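Local structure of exopolysaccharide biosynthesis protein (Pantoea stewartii subsp. stewartii DC283, 6TGF) at residues Q315-F320 and L347-C352; G370-L375 and G393-A398; D250-I255 and T281-G286. The protein modifies the glycan biofilm of its bacterium, probably as an exopolysaccharide hydrolase, with a parallel beta-helix fold like that of bacteriophage tailspikes. All blocks are in the same frame, centred on the assembly; numbering follows the deposited sequence.

Contact 1 of 3, residues Q315-F320 and L347-C352; sequences QSPFVF and LLRNTC
Phe318 holds CG anti to its carbonyl carbon (chi1 -62°), and Arg349 holds CG anti to its backbone N (chi1 169°), which places the two CG atoms where adjacent coils of the parallel beta-helix meet. The two side chains cross at about a right angle. Arg349 CB sits 3.4 Å above the plane of the Phe318 ring, directly over its centre, a CH-pi contact. The arginine chain bends at chi3, which places NE beside the CE2-CD2 side of the ring. There Phe318 CE2 comes within 3.3 Å of Arg349 NE and under the guanidinium face, the two planes 42° apart. Arg349 NH2 keeps a salt bridge with Glu321, so the charge is met while the aliphatic part of the chain covers the ring.

Both segments turn a corner, at Val319 and at Leu347, and the backbones pair just past these corners. Phe320 N donates to Leu347 O (2.9 Å) through a rather bent bond. Phe320 O then takes Arg349 N (3.0 Å) in a much straighter one, giving a parallel bridge between Phe320 and Leu348.

Phe320 and Leu348 point to the opposite side of the sheet from Arg349, toward Ile295, Phe293 and Ile329. Leu347 starts out away from 315-320, yet its side chain runs beside that of Phe320, pointing the same way, and CD1 touches Phe320 CE2 at 3.6 Å. Val319 CG1 lies over the centre of one face of the Phe320 ring. Leu348 adds CD1, 4.0 Å from Phe320 CB.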
ATOM      1  N   GLN B 315     -24.960 -13.072  23.822  1.00 41.69           N
ATOM      2  CA  GLN B 315     -25.976 -12.435  24.706  1.00 42.31           C
ATOM      3  C   GLN B 315     -25.907 -10.907  24.589  1.00 42.15           C
ATOM      4  O   GLN B 315     -26.957 -10.267  24.785  1.00 42.68           O
ATOM      5  CB  GLN B 315     -25.789 -12.899  26.153  1.00 42.57           C
ATOM      6  CG  GLN B 315     -25.965 -14.402  26.337  1.00 42.95           C
ATOM      7  CD  GLN B 315     -27.208 -14.934  25.662  1.00 43.51           C
ATOM      8  OE1 GLN B 315     -28.330 -14.585  26.018  1.00 43.89           O
ATOM      9  NE2 GLN B 315     -27.012 -15.787  24.670  1.00 43.68           N
ATOM     10  N   SER B 316     -24.730 -10.348  24.289  1.00 41.71           N
ATOM     11  CA  SER B 316     -24.511  -8.893  24.072  1.00 41.39           C
ATOM     12  C   SER B 316     -24.552  -8.587  22.576  1.00 41.05           C
ATOM     13  O   SER B 316     -24.148  -9.418  21.767  1.00 41.14           O
ATOM     14  CB  SER B 316     -23.213  -8.440  24.694  1.00 41.09           C
ATOM     15  OG  SER B 316     -22.107  -9.129  24.128  1.00 40.78           O
ATOM     16  N   PRO B 317     -25.050  -7.399  22.154  1.00 40.70           N
ATOM     17  CA  PRO B 317     -25.032  -7.020  20.739  1.00 40.31           C
ATOM     18  C   PRO B 317     -23.614  -6.862  20.163  1.00 39.36           C
ATOM     19  O   PRO B 317     -23.463  -7.019  18.966  1.00 39.30           O
ATOM     20  CB  PRO B 317     -25.796  -5.686  20.692  1.00 40.51           C
ATOM     21  CG  PRO B 317     -25.741  -5.154  22.109  1.00 40.67           C
ATOM     22  CD  PRO B 317     -25.685  -6.379  23.000  1.00 40.83           C
ATOM     23  N   PHE B 318     -22.624  -6.556  21.010  1.00 38.55           N
ATOM     24  CA  PHE B 318     -21.184  -6.472  20.641  1.00 37.85           C
ATOM     25  C   PHE B 318     -20.326  -7.008  21.793  1.00 37.73           C
ATOM     26  O   PHE B 318     -20.661  -6.742  22.963  1.00 38.06           O
ATOM     27  CB  PHE B 318     -20.796  -5.032  20.294  1.00 37.34           C
ATOM     28  CG  PHE B 318     -21.531  -4.448  19.115  1.00 37.13           C
ATOM     29  CD1 PHE B 318     -21.045  -4.600  17.828  1.00 36.80           C
ATOM     30  CD2 PHE B 318     -22.714  -3.749  19.291  1.00 37.30           C
ATOM     31  CE1 PHE B 318     -21.725  -4.065  16.745  1.00 36.85           C
ATOM     32  CE2 PHE B 318     -23.393  -3.216  18.205  1.00 37.30           C
ATOM     33  CZ  PHE B 318     -22.897  -3.374  16.934  1.00 37.10           C
ATOM     34  N   VAL B 319     -19.249  -7.731  21.467  1.00 37.47           N
ATOM     35  CA  VAL B 319     -18.280  -8.288  22.460  1.00 37.47           C
ATOM     36  C   VAL B 319     -17.579  -7.115  23.160  1.00 37.40           C
ATOM     37  O   VAL B 319     -17.295  -7.239  24.366  1.00 37.61           O
ATOM     38  CB  VAL B 319     -17.269  -9.257  21.810  1.00 37.35           C
ATOM     39  CG1 VAL B 319     -16.240  -9.771  22.808  1.00 37.25           C
ATOM     40  CG2 VAL B 319     -17.959 -10.430  21.128  1.00 37.59           C
ATOM     41  N   PHE B 320     -17.334  -6.016  22.434  1.00 37.37           N
ATOM     42  CA  PHE B 320     -16.686  -4.777  22.944  1.00 37.12           C
ATOM     43  C   PHE B 320     -17.550  -3.555  22.603  1.00 37.28           C
ATOM     44  O   PHE B 320     -17.738  -3.267  21.406  1.00 36.99           O
ATOM     45  CB  PHE B 320     -15.276  -4.647  22.366  1.00 36.76           C
ATOM     46  CG  PHE B 320     -14.410  -5.863  22.578  1.00 36.59           C
ATOM     47  CD1 PHE B 320     -14.098  -6.292  23.858  1.00 36.62           C
ATOM     48  CD2 PHE B 320     -13.911  -6.581  21.502  1.00 36.56           C
ATOM     49  CE1 PHE B 320     -13.307  -7.414  24.058  1.00 36.56           C
ATOM     50  CE2 PHE B 320     -13.118  -7.700  21.703  1.00 36.54           C
ATOM     51  CZ  PHE B 320     -12.818  -8.115  22.980  1.00 36.53           C
ATOM     52  N   LEU B 347     -18.322  -7.891  16.969  1.00 36.42           N
ATOM     53  CA  LEU B 347     -17.014  -7.888  17.682  1.00 35.97           C
ATOM     54  C   LEU B 347     -16.854  -6.576  18.459  1.00 35.74           C
ATOM     55  O   LEU B 347     -16.613  -6.644  19.681  1.00 35.71           O
ATOM     56  CB  LEU B 347     -15.867  -8.088  16.685  1.00 35.71           C
ATOM     57  CG  LEU B 347     -14.457  -7.966  17.269  1.00 35.43           C
ATOM     58  CD1 LEU B 347     -14.271  -8.886  18.467  1.00 35.51           C
ATOM     59  CD2 LEU B 347     -13.402  -8.255  16.212  1.00 35.29           C
ATOM     60  N   LEU B 348     -16.964  -5.430  17.779  1.00 35.59           N
ATOM     61  CA  LEU B 348     -16.766  -4.090  18.393  1.00 35.56           C
ATOM     62  C   LEU B 348     -17.748  -3.075  17.800  1.00 35.88           C
ATOM     63  O   LEU B 348     -17.967  -3.099  16.573  1.00 35.79           O
ATOM     64  CB  LEU B 348     -15.318  -3.636  18.178  1.00 35.15           C
ATOM     65  CG  LEU B 348     -14.956  -2.293  18.815  1.00 35.11           C
ATOM     66  CD1 LEU B 348     -13.598  -2.352  19.498  1.00 34.90           C
ATOM     67  CD2 LEU B 348     -14.998  -1.163  17.795  1.00 35.09           C
ATOM     68  N   ARG B 349     -18.307  -2.218  18.661  1.00 36.36           N
ATOM     69  CA  ARG B 349     -19.003  -0.961  18.281  1.00 36.87           C
ATOM     70  C   ARG B 349     -18.339   0.208  19.013  1.00 36.97           C
ATOM     71  O   ARG B 349     -18.166   0.109  20.244  1.00 37.15           O
ATOM     72  CB  ARG B 349     -20.494  -1.007  18.632  1.00 37.37           C
ATOM     73  CG  ARG B 349     -21.178   0.347  18.517  1.00 37.75           C
ATOM     74  CD  ARG B 349     -22.690   0.268  18.463  1.00 38.21           C
ATOM     75  NE  ARG B 349     -23.265  -0.307  19.671  1.00 38.58           N
ATOM     76  CZ  ARG B 349     -24.556  -0.580  19.839  1.00 39.02           C
ATOM     77  NH1 ARG B 349     -25.423  -0.338  18.867  1.00 39.27           N
ATOM     78  NH2 ARG B 349     -24.976  -1.107  20.975  1.00 39.23           N
ATOM     79  N   ASN B 350     -17.994   1.269  18.279  1.00 37.12           N
ATOM     80  CA  ASN B 350     -17.493   2.554  18.831  1.00 37.44           C
ATOM     81  C   ASN B 350     -18.625   3.583  18.731  1.00 38.07           C
ATOM     82  O   ASN B 350     -19.111   3.807  17.606  1.00 38.16           O
ATOM     83  CB  ASN B 350     -16.222   3.013  18.110  1.00 37.25           C
ATOM     84  CG  ASN B 350     -15.488   4.128  18.828  1.00 37.31           C
ATOM     85  OD1 ASN B 350     -15.825   4.484  19.956  1.00 37.38           O
ATOM     86  ND2 ASN B 350     -14.477   4.683  18.181  1.00 37.36           N
ATOM     87  N   THR B 351     -19.037   4.165  19.863  1.00 38.74           N
ATOM     88  CA  THR B 351     -20.187   5.106  19.969  1.00 39.59           C
ATOM     89  C   THR B 351     -19.710   6.520  20.330  1.00 40.17           C
ATOM     90  O   THR B 351     -20.581   7.386  20.549  1.00 40.72           O
ATOM     91  CB  THR B 351     -21.221   4.601  20.985  1.00 39.86           C
ATOM     92  OG1 THR B 351     -20.541   4.217  22.180  1.00 39.74           O
ATOM     93  CG2 THR B 351     -22.027   3.434  20.464  1.00 39.82           C
ATOM     94  N   CYS B 352     -18.394   6.754  20.377  1.00 40.32           N
ATOM     95  CA  CYS B 352     -17.789   8.089  20.636  1.00 40.80           C
ATOM     96  C   CYS B 352     -18.217   9.060  19.539  1.00 41.07           C
ATOM     97  O   CYS B 352     -17.877   8.861  18.375  1.00 40.84           O
ATOM     98  CB  CYS B 352     -16.268   8.020  20.688  1.00 40.78           C
ATOM     99  SG  CYS B 352     -15.484   9.630  20.955  1.00 41.25           S
TER

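Contact 2 of 3, residues G370-L375 and G393-A398; sequences GTALSL and GDVIQA
Ser374 OG donates to Gln397 OE1 at 2.7 Å, meeting the amide nearly along the C=O axis. Gln397 bends at chi2 (-87°), which turns CD back toward the serine instead of letting it run straight out. A second polar link goes through a water, which lies 2.6 Å from Thr371 OG1 and accepts from Asp394 N. The Asp394 carboxylate itself is occupied elsewhere, by Asn431 and the backbone N of Lys428.

Between the backbones, four hydrogen bonds tie the segments in register, each residue facing the one 23 places on. Ala372 N to Asp394 O and Leu373 N to Val395 O (2.8 Å) lead into parallel strands 373-375 and 396-398; Gln397 N to Leu373 O and Leu375 N to Gln397 O follow.

On the side of Ser374 and Gln397, Thr371 CG2 packs against Gln397 CB at 3.4 Å. On the other side, apolar side chains are paired: Leu373 CD1 meets Ile396 CD1 at 3.9 Å, and Leu375 CB meets Ala398 CB at 4.2 Å. These apolar groups face the beta-helix interior, where strands 356-366 and 380-389 supply Phe358, Phe365, Ile383 and Trp386. Strands 346-350 and 430-431 flank the pair within its parallel sheet.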
ATOM      1  N   GLY B 370     -24.216 -10.760  14.340  1.00 34.34           N
ATOM      2  CA  GLY B 370     -24.431  -9.306  14.479  1.00 34.12           C
ATOM      3  C   GLY B 370     -23.619  -8.507  13.475  1.00 33.59           C
ATOM      4  O   GLY B 370     -23.119  -9.107  12.506  1.00 33.66           O
ATOM      5  N   THR B 371     -23.498  -7.194  13.694  1.00 33.19           N
ATOM      6  CA  THR B 371     -22.632  -6.276  12.906  1.00 32.63           C
ATOM      7  C   THR B 371     -21.190  -6.432  13.403  1.00 32.11           C
ATOM      8  O   THR B 371     -20.930  -6.032  14.547  1.00 32.16           O
ATOM      9  CB  THR B 371     -23.122  -4.824  13.001  1.00 32.59           C
ATOM     10  OG1 THR B 371     -24.461  -4.764  12.510  1.00 32.85           O
ATOM     11  CG2 THR B 371     -22.260  -3.857  12.219  1.00 32.25           C
ATOM     12  N   ALA B 372     -20.297  -6.993  12.580  1.00 31.64           N
ATOM     13  CA  ALA B 372     -18.895  -7.309  12.948  1.00 31.18           C
ATOM     14  C   ALA B 372     -18.193  -6.051  13.478  1.00 30.77           C
ATOM     15  O   ALA B 372     -17.644  -6.109  14.593  1.00 30.67           O
ATOM     16  CB  ALA B 372     -18.162  -7.900  11.767  1.00 31.02           C
ATOM     17  N   LEU B 373     -18.217  -4.960  12.707  1.00 30.59           N
ATOM     18  CA  LEU B 373     -17.641  -3.641  13.087  1.00 30.32           C
ATOM     19  C   LEU B 373     -18.683  -2.545  12.844  1.00 30.41           C
ATOM     20  O   LEU B 373     -19.234  -2.494  11.728  1.00 30.41           O
ATOM     21  CB  LEU B 373     -16.373  -3.380  12.267  1.00 30.11           C
ATOM     22  CG  LEU B 373     -15.151  -4.219  12.638  1.00 30.01           C
ATOM     23  CD1 LEU B 373     -14.038  -4.032  11.617  1.00 29.81           C
ATOM     24  CD2 LEU B 373     -14.651  -3.877  14.035  1.00 29.97           C
ATOM     25  N   SER B 374     -18.929  -1.706  13.856  1.00 30.52           N
ATOM     26  CA  SER B 374     -19.876  -0.559  13.818  1.00 30.77           C
ATOM     27  C   SER B 374     -19.142   0.722  14.236  1.00 30.68           C
ATOM     28  O   SER B 374     -18.719   0.798  15.405  1.00 30.83           O
ATOM     29  CB  SER B 374     -21.071  -0.822  14.697  1.00 31.10           C
ATOM     30  OG  SER B 374     -21.980   0.268  14.656  1.00 31.38           O
ATOM     31  N   LEU B 375     -18.999   1.678  13.311  1.00 30.53           N
ATOM     32  CA  LEU B 375     -18.271   2.961  13.518  1.00 30.46           C
ATOM     33  C   LEU B 375     -19.244   4.137  13.360  1.00 30.82           C
ATOM     34  O   LEU B 375     -20.257   3.980  12.652  1.00 30.98           O
ATOM     35  CB  LEU B 375     -17.119   3.051  12.511  1.00 30.10           C
ATOM     36  CG  LEU B 375     -16.171   1.852  12.475  1.00 29.77           C
ATOM     37  CD1 LEU B 375     -15.096   2.047  11.419  1.00 29.60           C
ATOM     38  CD2 LEU B 375     -15.539   1.604  13.836  1.00 29.73           C
ATOM     39  N   GLY B 393     -24.991 -11.110   9.536  1.00 36.27           N
ATOM     40  CA  GLY B 393     -25.176  -9.670   9.801  1.00 35.95           C
ATOM     41  C   GLY B 393     -24.304  -8.823   8.893  1.00 35.45           C
ATOM     42  O   GLY B 393     -23.681  -9.393   7.972  1.00 35.30           O
ATOM     43  N   ASP B 394     -24.267  -7.508   9.134  1.00 35.08           N
ATOM     44  CA  ASP B 394     -23.340  -6.561   8.459  1.00 34.49           C
ATOM     45  C   ASP B 394     -21.917  -6.853   8.944  1.00 33.98           C
ATOM     46  O   ASP B 394     -21.764  -7.235  10.119  1.00 33.89           O
ATOM     47  CB  ASP B 394     -23.718  -5.102   8.735  1.00 34.51           C
ATOM     48  CG  ASP B 394     -25.053  -4.672   8.152  1.00 34.85           C
ATOM     49  OD1 ASP B 394     -25.610  -5.426   7.329  1.00 35.16           O
ATOM     50  OD2 ASP B 394     -25.524  -3.580   8.524  1.00 34.95           O
ATOM     51  N   VAL B 395     -20.919  -6.693   8.071  1.00 33.52           N
ATOM     52  CA  VAL B 395     -19.478  -6.896   8.408  1.00 33.17           C
ATOM     53  C   VAL B 395     -18.866  -5.525   8.737  1.00 32.99           C
ATOM     54  O   VAL B 395     -18.694  -5.239   9.937  1.00 32.78           O
ATOM     55  CB  VAL B 395     -18.737  -7.641   7.279  1.00 32.94           C
ATOM     56  CG1 VAL B 395     -17.257  -7.817   7.580  1.00 32.72           C
ATOM     57  CG2 VAL B 395     -19.380  -8.990   6.993  1.00 33.20           C
ATOM     58  N   ILE B 396     -18.579  -4.700   7.725  1.00 33.00           N
ATOM     59  CA  ILE B 396     -18.028  -3.322   7.899  1.00 32.97           C
ATOM     60  C   ILE B 396     -19.191  -2.325   7.804  1.00 33.42           C
ATOM     61  O   ILE B 396     -19.689  -2.098   6.683  1.00 33.42           O
ATOM     62  CB  ILE B 396     -16.921  -3.017   6.867  1.00 32.70           C
ATOM     63  CG1 ILE B 396     -15.933  -4.179   6.710  1.00 32.63           C
ATOM     64  CG2 ILE B 396     -16.210  -1.717   7.214  1.00 32.47           C
ATOM     65  CD1 ILE B 396     -15.223  -4.578   7.985  1.00 32.55           C
ATOM     66  N   GLN B 397     -19.605  -1.766   8.945  1.00 33.89           N
ATOM     67  CA  GLN B 397     -20.723  -0.791   9.052  1.00 34.45           C
ATOM     68  C   GLN B 397     -20.185   0.519   9.633  1.00 34.91           C
ATOM     69  O   GLN B 397     -19.406   0.459  10.603  1.00 34.81           O
ATOM     70  CB  GLN B 397     -21.850  -1.366   9.913  1.00 34.63           C
ATOM     71  CG  GLN B 397     -23.131  -0.541   9.889  1.00 34.90           C
ATOM     72  CD  GLN B 397     -23.152   0.558  10.924  1.00 34.96           C
ATOM     73  OE1 GLN B 397     -22.787   0.357  12.081  1.00 34.92           O
ATOM     74  NE2 GLN B 397     -23.589   1.737  10.514  1.00 34.97           N
ATOM     75  N   ALA B 398     -20.583   1.652   9.049  1.00 35.76           N
ATOM     76  CA  ALA B 398     -20.256   3.016   9.526  1.00 36.57           C
ATOM     77  C   ALA B 398     -21.453   3.942   9.278  1.00 37.65           C
ATOM     78  O   ALA B 398     -21.949   3.974   8.133  1.00 37.76           O
ATOM     79  CB  ALA B 398     -19.008   3.523   8.845  1.00 36.29           C
TER
HETATM   80  O   HOH W   1     -25.907  -6.461  11.086  1.00 28.77           O

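Contact 3 of 3, residues D250-I255 and T281-G286; sequences DSAPAI and TGCDFG
Asp250 faces Thr281 like a two-pronged fork, its side chain crossing that of the threonine at about a right angle. Prong OD2 accepts from Thr281 OG1 at 2.7 Å, on its syn side and only a little out of the carboxylate plane. Prong OD1 takes two backbone N-H groups, Thr281 N and Ala252 N, each at 3.1 Å and arriving from opposite faces of the carboxylate. The bond from Ala252 makes an Asx turn that leads the chain into helix 252-265. On the threonine, OG1 stands between its own backbone N and carbonyl carbon (chi1 54°), with CG2 anti to the carbonyl carbon, where it also lies near Asp250 OD2.

Past this polar grip the surfaces interlock by small knobs. The methyl of Ala252 is the first: Ala252 CB lies 3.3 Å from Thr281 OG1, and Ala252 CB is also 3.8 Å from Cys283 SG. From the strand, Cys283 pushes SG into the shallow dip between Ala252 and Ile255, one helical turn apart. Ile255 is the second knob of the helix. Its CG2 touches both Cys283 SG, at 4.1 Å, and Phe285 CZ, at 4.0 Å. The phenylalanine presents its edge, with the methyl in the ring plane, and the two side chains cross at about a right angle.

The phenylalanine ring also meets those of Tyr259, farther along the helix, and Phe293. Ser251 at the N-cap bonds through OG to Phe279 O of strand 276-279. Strand 283-284 is the outermost of its parallel sheet in this chain and pairs with strand 318-324, an arrangement consistent with helix 252-265 covering the N-terminal end of the beta-helix.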
ATOM      1  N   ASP B 250     -14.546 -17.358  31.275  1.00 37.44           N
ATOM      2  CA  ASP B 250     -14.818 -15.947  30.892  1.00 37.08           C
ATOM      3  C   ASP B 250     -13.589 -15.103  31.249  1.00 36.54           C
ATOM      4  O   ASP B 250     -13.235 -15.051  32.444  1.00 36.58           O
ATOM      5  CB  ASP B 250     -16.089 -15.424  31.567  1.00 37.21           C
ATOM      6  CG  ASP B 250     -16.552 -14.068  31.060  1.00 37.09           C
ATOM      7  OD1 ASP B 250     -16.004 -13.596  30.041  1.00 36.80           O
ATOM      8  OD2 ASP B 250     -17.462 -13.496  31.689  1.00 37.29           O
ATOM      9  N   SER B 251     -12.964 -14.488  30.241  1.00 36.05           N
ATOM     10  CA  SER B 251     -11.774 -13.607  30.382  1.00 35.60           C
ATOM     11  C   SER B 251     -12.192 -12.133  30.300  1.00 35.23           C
ATOM     12  O   SER B 251     -11.300 -11.281  30.137  1.00 35.20           O
ATOM     13  CB  SER B 251     -10.730 -13.948  29.346  1.00 35.49           C
ATOM     14  OG  SER B 251     -11.256 -13.820  28.034  1.00 35.60           O
ATOM     15  N   ALA B 252     -13.493 -11.842  30.420  1.00 35.10           N
ATOM     16  CA  ALA B 252     -14.050 -10.469  30.453  1.00 34.90           C
ATOM     17  C   ALA B 252     -13.490  -9.715  31.659  1.00 34.68           C
ATOM     18  O   ALA B 252     -13.060  -8.575  31.512  1.00 34.76           O
ATOM     19  CB  ALA B 252     -15.561 -10.499  30.460  1.00 35.16           C
ATOM     20  N   PRO B 253     -13.463 -10.308  32.878  1.00 34.63           N
ATOM     21  CA  PRO B 253     -12.884  -9.637  34.044  1.00 34.40           C
ATOM     22  C   PRO B 253     -11.433  -9.186  33.814  1.00 34.09           C
ATOM     23  O   PRO B 253     -11.105  -8.075  34.190  1.00 34.19           O
ATOM     24  CB  PRO B 253     -12.944 -10.703  35.150  1.00 34.46           C
ATOM     25  CG  PRO B 253     -14.081 -11.604  34.730  1.00 34.73           C
ATOM     26  CD  PRO B 253     -14.003 -11.636  33.218  1.00 34.75           C
ATOM     27  N   ALA B 254     -10.614 -10.055  33.210  1.00 33.90           N
ATOM     28  CA  ALA B 254      -9.191  -9.802  32.878  1.00 33.60           C
ATOM     29  C   ALA B 254      -9.097  -8.640  31.882  1.00 33.48           C
ATOM     30  O   ALA B 254      -8.281  -7.727  32.112  1.00 33.40           O
ATOM     31  CB  ALA B 254      -8.555 -11.055  32.323  1.00 33.51           C
ATOM     32  N   ILE B 255      -9.913  -8.682  30.824  1.00 33.46           N
ATOM     33  CA  ILE B 255      -9.969  -7.648  29.745  1.00 33.24           C
ATOM     34  C   ILE B 255     -10.353  -6.299  30.367  1.00 33.31           C
ATOM     35  O   ILE B 255      -9.708  -5.291  30.020  1.00 33.35           O
ATOM     36  CB  ILE B 255     -10.935  -8.076  28.621  1.00 33.15           C
ATOM     37  CG1 ILE B 255     -10.376  -9.265  27.833  1.00 33.02           C
ATOM     38  CG2 ILE B 255     -11.262  -6.903  27.706  1.00 33.14           C
ATOM     39  CD1 ILE B 255     -11.394  -9.968  26.965  1.00 33.09           C
ATOM     40  N   THR B 281     -17.442 -12.591  27.470  1.00 36.27           N
ATOM     41  CA  THR B 281     -18.817 -12.034  27.577  1.00 37.24           C
ATOM     42  C   THR B 281     -18.760 -10.535  27.257  1.00 37.91           C
ATOM     43  O   THR B 281     -17.672  -9.943  27.412  1.00 37.62           O
ATOM     44  CB  THR B 281     -19.432 -12.295  28.959  1.00 37.38           C
ATOM     45  OG1 THR B 281     -18.540 -11.792  29.954  1.00 37.14           O
ATOM     46  CG2 THR B 281     -19.704 -13.761  29.212  1.00 37.61           C
ATOM     47  N   GLY B 282     -19.887  -9.960  26.827  1.00 39.24           N
ATOM     48  CA  GLY B 282     -20.024  -8.539  26.450  1.00 40.13           C
ATOM     49  C   GLY B 282     -19.323  -7.610  27.430  1.00 40.92           C
ATOM     50  O   GLY B 282     -19.751  -7.553  28.598  1.00 41.01           O
ATOM     51  N   CYS B 283     -18.281  -6.913  26.967  1.00 42.02           N
ATOM     52  CA  CYS B 283     -17.510  -5.898  27.734  1.00 43.15           C
ATOM     53  C   CYS B 283     -18.004  -4.497  27.357  1.00 44.27           C
ATOM     54  O   CYS B 283     -17.849  -4.117  26.179  1.00 44.30           O
ATOM     55  CB  CYS B 283     -16.015  -6.018  27.462  1.00 43.03           C
ATOM     56  SG  CYS B 283     -15.271  -7.516  28.159  1.00 43.26           S
ATOM     57  N   ASP B 284     -18.575  -3.769  28.322  1.00 45.83           N
ATOM     58  CA  ASP B 284     -19.131  -2.402  28.133  1.00 47.08           C
ATOM     59  C   ASP B 284     -18.162  -1.376  28.737  1.00 47.80           C
ATOM     60  O   ASP B 284     -18.130  -1.251  29.975  1.00 47.82           O
ATOM     61  CB  ASP B 284     -20.537  -2.292  28.729  1.00 47.71           C
ATOM     62  CG  ASP B 284     -21.342  -1.107  28.216  1.00 48.19           C
ATOM     63  OD1 ASP B 284     -20.752  -0.019  28.048  1.00 48.03           O
ATOM     64  OD2 ASP B 284     -22.556  -1.283  27.984  1.00 48.82           O
ATOM     65  N   PHE B 285     -17.402  -0.683  27.883  1.00 49.10           N
ATOM     66  CA  PHE B 285     -16.563   0.497  28.226  1.00 50.36           C
ATOM     67  C   PHE B 285     -17.256   1.763  27.706  1.00 52.40           C
ATOM     68  O   PHE B 285     -16.563   2.692  27.236  1.00 52.38           O
ATOM     69  CB  PHE B 285     -15.160   0.358  27.627  1.00 49.62           C
ATOM     70  CG  PHE B 285     -14.546  -1.014  27.734  1.00 49.07           C
ATOM     71  CD1 PHE B 285     -14.046  -1.478  28.940  1.00 48.87           C
ATOM     72  CD2 PHE B 285     -14.453  -1.839  26.622  1.00 48.80           C
ATOM     73  CE1 PHE B 285     -13.472  -2.738  29.033  1.00 48.57           C
ATOM     74  CE2 PHE B 285     -13.881  -3.099  26.717  1.00 48.45           C
ATOM     75  CZ  PHE B 285     -13.390  -3.544  27.922  1.00 48.34           C
ATOM     76  N   GLY B 286     -18.590   1.800  27.801  1.00 54.87           N
ATOM     77  CA  GLY B 286     -19.451   2.760  27.081  1.00 56.84           C
ATOM     78  C   GLY B 286     -19.698   4.038  27.864  1.00 58.97           C
ATOM     79  O   GLY B 286     -19.223   4.137  29.015  1.00 59.09           O
TER

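All three contacts reach the same parallel sheet, and their order along the chain is contact 3, then 1, then 2, each closing before the next opens. Strands 283-284, 318-324, 346-350, 373-378 and 396-399 follow one another across that sheet as they do in sequence, the signature of a beta-helix adding coil upon coil. The centre of contact 1 is about 11 Å from that of contact 3 and 10 Å from that of contact 2. It touches both, through probable backbone bonds Cys283 to Val319 and Leu347 to Ala372. Contacts 2 and 3 lie about 19 Å apart between centres and do not touch. The series therefore runs from where helix 252-265 packs on strand 283-284 into the following coils.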